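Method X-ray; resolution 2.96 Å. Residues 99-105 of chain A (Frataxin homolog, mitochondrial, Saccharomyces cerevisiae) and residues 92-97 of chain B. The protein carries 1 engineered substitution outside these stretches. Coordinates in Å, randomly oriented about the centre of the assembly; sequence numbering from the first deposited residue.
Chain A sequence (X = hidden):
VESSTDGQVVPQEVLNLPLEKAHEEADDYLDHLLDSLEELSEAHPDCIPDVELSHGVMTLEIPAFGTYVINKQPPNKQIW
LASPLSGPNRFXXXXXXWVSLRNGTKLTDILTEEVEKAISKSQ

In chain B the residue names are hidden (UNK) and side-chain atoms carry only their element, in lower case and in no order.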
ATOM      1  N   VAL A  99      -6.013 -10.599   2.536  1.00 54.33           N
ATOM      2  CA  VAL A  99      -6.749 -10.857   1.322  1.00 55.40           C
ATOM      3  C   VAL A  99      -5.840 -10.720   0.128  1.00 54.32           C
ATOM      4  O   VAL A  99      -5.021  -9.829   0.051  1.00 53.43           O
ATOM      5  CB  VAL A  99      -7.956  -9.881   1.248  1.00 57.27           C
ATOM      6  CG1 VAL A  99      -8.110  -9.209  -0.112  1.00 57.84           C
ATOM      7  CG2 VAL A  99      -9.226 -10.577   1.729  1.00 59.18           C
ATOM      8  N   SER A 100      -5.989 -11.648  -0.793  1.00 55.14           N
ATOM      9  CA  SER A 100      -5.247 -11.683  -2.044  1.00 54.65           C
ATOM     10  C   SER A 100      -5.507 -10.500  -2.990  1.00 55.29           C
ATOM     11  O   SER A 100      -6.638 -10.181  -3.315  1.00 57.07           O
ATOM     12  CB  SER A 100      -5.555 -13.008  -2.732  1.00 55.46           C
ATOM     13  OG  SER A 100      -5.452 -12.907  -4.124  1.00 56.55           O
ATOM     14  N   LEU A 101      -4.431  -9.863  -3.429  1.00 54.40           N
ATOM     15  CA  LEU A 101      -4.502  -8.852  -4.489  1.00 55.47           C
ATOM     16  C   LEU A 101      -5.037  -9.447  -5.782  1.00 56.68           C
ATOM     17  O   LEU A 101      -5.858  -8.831  -6.434  1.00 58.36           O
ATOM     18  CB  LEU A 101      -3.156  -8.152  -4.703  1.00 54.34           C
ATOM     19  CG  LEU A 101      -2.575  -7.400  -3.488  1.00 53.66           C
ATOM     20  CD1 LEU A 101      -1.216  -6.821  -3.800  1.00 53.23           C
ATOM     21  CD2 LEU A 101      -3.465  -6.309  -2.955  1.00 55.53           C
ATOM     22  N   ARG A 102      -4.615 -10.665  -6.108  1.00 56.13           N
ATOM     23  CA  ARG A 102      -5.113 -11.373  -7.288  1.00 57.68           C
ATOM     24  C   ARG A 102      -6.650 -11.470  -7.415  1.00 60.11           C
ATOM     25  O   ARG A 102      -7.193 -11.005  -8.405  1.00 62.42           O
ATOM     26  CB  ARG A 102      -4.434 -12.736  -7.427  1.00 56.84           C
ATOM     27  CG  ARG A 102      -5.035 -13.662  -8.480  1.00 58.42           C
ATOM     28  CD  ARG A 102      -3.985 -14.451  -9.260  1.00 58.29           C
ATOM     29  NE  ARG A 102      -2.974 -15.073  -8.404  1.00 56.19           N
ATOM     30  CZ  ARG A 102      -1.703 -15.254  -8.770  1.00 55.60           C
ATOM     31  NH1 ARG A 102      -1.249 -14.862  -9.958  1.00 54.81           N
ATOM     32  NH2 ARG A 102      -0.869 -15.824  -7.927  1.00 55.46           N
ATOM     33  N   ASN A 103      -7.344 -12.049  -6.428  1.00 60.38           N
ATOM     34  CA  ASN A 103      -8.797 -12.305  -6.478  1.00 62.60           C
ATOM     35  C   ASN A 103      -9.496 -12.015  -5.156  1.00 63.00           C
ATOM     36  O   ASN A 103     -10.715 -12.111  -5.052  1.00 65.45           O
ATOM     37  CB  ASN A 103      -9.094 -13.752  -6.881  1.00 63.42           C
ATOM     38  CG  ASN A 103      -8.251 -14.778  -6.099  1.00 62.00           C
ATOM     39  OD1 ASN A 103      -8.251 -14.819  -4.867  1.00 62.09           O
ATOM     40  ND2 ASN A 103      -7.533 -15.603  -6.826  1.00 61.09           N
ATOM     41  N   GLY A 104      -8.736 -11.688  -4.126  1.00 60.80           N
ATOM     42  CA  GLY A 104      -9.367 -11.266  -2.888  1.00 61.25           C
ATOM     43  C   GLY A 104      -9.778 -12.364  -1.949  1.00 61.47           C
ATOM     44  O   GLY A 104     -10.551 -12.128  -1.042  1.00 62.52           O
ATOM     45  N   THR A 105      -9.241 -13.559  -2.154  1.00 60.90           N
ATOM     46  CA  THR A 105      -9.487 -14.665  -1.238  1.00 61.61           C
ATOM     47  C   THR A 105      -8.559 -14.548  -0.049  1.00 59.71           C
ATOM     48  O   THR A 105      -7.425 -14.115  -0.202  1.00 57.56           O
ATOM     49  CB  THR A 105      -9.313 -16.081  -1.901  1.00 62.17           C
ATOM     50  OG1 THR A 105      -7.989 -16.219  -2.384  1.00 59.07           O
ATOM     51  CG2 THR A 105     -10.353 -16.346  -3.052  1.00 64.87           C
TER
ATOM     52  N   UNK B  92      -3.982   1.075  -7.638  1.00 51.89           N
ATOM     53  CA  UNK B  92      -3.512  -0.153  -6.998  1.00 52.36           C
ATOM     54  C   UNK B  92      -4.330  -1.354  -7.435  1.00 53.50           C
ATOM     55  O   UNK B  92      -5.476  -1.207  -7.854  1.00 54.49           O
ATOM     56  o   UNK B  92      -1.616  -1.374  -5.113  1.00 53.82           O
ATOM     57  c   UNK B  92      -2.221  -0.318  -4.825  1.00 53.39           C
ATOM     58  o   UNK B  92      -1.765   0.521  -4.022  1.00 53.80           O
ATOM     59  c   UNK B  92      -3.556  -0.012  -5.480  1.00 53.63           C
ATOM     60  N   UNK B  93      -3.751  -2.549  -7.335  1.00 53.69           N
ATOM     61  CA  UNK B  93      -4.525  -3.783  -7.562  1.00 55.15           C
ATOM     62  C   UNK B  93      -5.765  -3.887  -6.652  1.00 56.97           C
ATOM     63  O   UNK B  93      -5.694  -3.541  -5.485  1.00 57.28           O
ATOM     64  c   UNK B  93      -3.635  -5.012  -7.428  1.00 54.96           C
ATOM     65  c   UNK B  93      -3.129  -5.526  -9.821  1.00 54.13           C
ATOM     66  c   UNK B  93      -2.552  -5.073  -8.477  1.00 54.07           C
ATOM     67  c   UNK B  93      -1.385  -5.943  -8.008  1.00 53.28           C
ATOM     68  N   UNK B  94      -6.907  -4.313  -7.201  1.00 58.63           N
ATOM     69  CA  UNK B  94      -8.029  -4.704  -6.341  1.00 61.12           C
ATOM     70  C   UNK B  94      -8.210  -6.166  -6.489  1.00 62.73           C
ATOM     71  O   UNK B  94      -7.886  -6.938  -5.584  1.00 63.88           O
ATOM     72  c   UNK B  94      -9.344  -3.978  -6.623  1.00 62.44           C
ATOM     73  c   UNK B  94     -11.419  -2.990  -5.736  1.00 66.43           C
ATOM     74  c   UNK B  94      -9.999  -4.250  -4.141  1.00 65.65           C
ATOM     75  c   UNK B  94     -10.470  -4.147  -5.590  1.00 65.20           C
ATOM     76  N   UNK B  95      -8.714  -6.571  -7.637  1.00 63.30           N
ATOM     77  CA  UNK B  95      -8.850  -7.992  -7.870  1.00 64.84           C
ATOM     78  C   UNK B  95      -8.184  -8.318  -9.153  1.00 63.54           C
ATOM     79  O   UNK B  95      -8.847  -8.650 -10.100  1.00 65.16           O
ATOM     80  c   UNK B  95     -10.317  -8.429  -7.903  1.00 68.04           C
ATOM     81  o   UNK B  95     -10.336  -8.250  -5.492  1.00 69.27           O
ATOM     82  n   UNK B  95     -12.234  -8.779  -6.509  1.00 73.58           N
ATOM     83  c   UNK B  95     -10.962  -8.478  -6.522  1.00 70.03           C
ATOM     84  N   UNK B  96      -6.866  -8.200  -9.180  1.00 61.19           N
ATOM     85  CA  UNK B  96      -6.103  -8.529 -10.354  1.00 60.29           C
ATOM     86  C   UNK B  96      -6.085  -7.427 -11.381  1.00 59.36           C
ATOM     87  O   UNK B  96      -5.295  -7.485 -12.300  1.00 58.69           O
ATOM     88  N   UNK B  97      -6.945  -6.421 -11.258  1.00 59.77           N
ATOM     89  CA  UNK B  97      -6.812  -5.264 -12.157  1.00 58.94           C
ATOM     90  C   UNK B  97      -6.539  -3.926 -11.444  1.00 56.97           C
ATOM     91  O   UNK B  97      -6.827  -3.768 -10.269  1.00 57.06           O
ATOM     92  c   UNK B  97      -7.928  -5.206 -13.239  1.00 61.25           C
ATOM     93  o   UNK B  97      -6.923  -5.337 -16.561  1.00 61.10           O
ATOM     94  c   UNK B  97      -6.550  -4.833 -15.485  1.00 59.25           C
ATOM     95  c   UNK B  97      -7.621  -4.314 -14.524  1.00 60.56           C
ATOM     96  o   UNK B  97      -5.356  -4.693 -15.188  1.00 56.31           O
TER

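Position 92 of chain B lies in the last two residues of a strand. Its side chain has two carbons, the second bearing two oxygens: a short carboxylate, so aspartate. D92(B) has no contact with the chain A stretch; one oxygen, OD2, takes a weak hydrogen bond from the backbone N of position 93 at 3.3 Å.

Position 93 carries four carbons and no heteroatom, with the fork at the second carbon. Its CA-to-CB bond points toward chain A, and its CB lies 4.2 Å from CB of L101(A). A fork one carbon beyond CB makes it leucine, and L93(B) with L101(A) forms the apolar part of the contact.

Position 94 repeats the pattern, four carbons forked at the second, yet its CA-to-CB bond points away from chain A and the side chain stays out of contact with it. This too is leucine. What L94(B) brings close to chain A is its carbonyl, and that approach is not a bond: its O sits 2.9 Å from O of L101(A), two acceptors. Its N donates to the backbone O of position 97 at 3.1 Å, bracing the turn.

Position 95 has two side-chain carbons, the second holding one oxygen and one nitrogen. Its CA-to-CB bond points sideways, and the end of the side chain lies near N103(A) and G104(A). Such a short amide is asparagine. The amide of N95(B) is probably turned over in the model, so its atoms support no finer reading. The backbone is clearer: CA makes a CA-H...O contact with O of L101(A) at 3.4 Å.

Position 96 has no side-chain atoms and is glycine. Phi is 81°, which favours glycine, and an ideal CB would stand 2.9 Å from O of R102(A), a clash. G96(B) N donates to O of L101(A) in a hydrogen bond of 3.0 Å.

Position 97 shows three carbons, the third with two oxygens, hence glutamate. The CA-to-CB bond of E97(B) points away, and the residue buries nothing against chain A.

The contact is therefore turn against turn, small at 272 Å². One leucine pair supplies the apolar patch, and a single hydrogen bond ties the backbones, its N-H...O angle of 133° well short of straight. Chain A holds its turn with its own bonds: N103(A) N donates to OG of S100(A) at 3.1 Å, and S100(A) N to O of T105(A) at 2.9 Å. Two braced turns can meet closely where a glycine leaves room for a neighbouring carbonyl.

Chain B 92-97: DLLNGE
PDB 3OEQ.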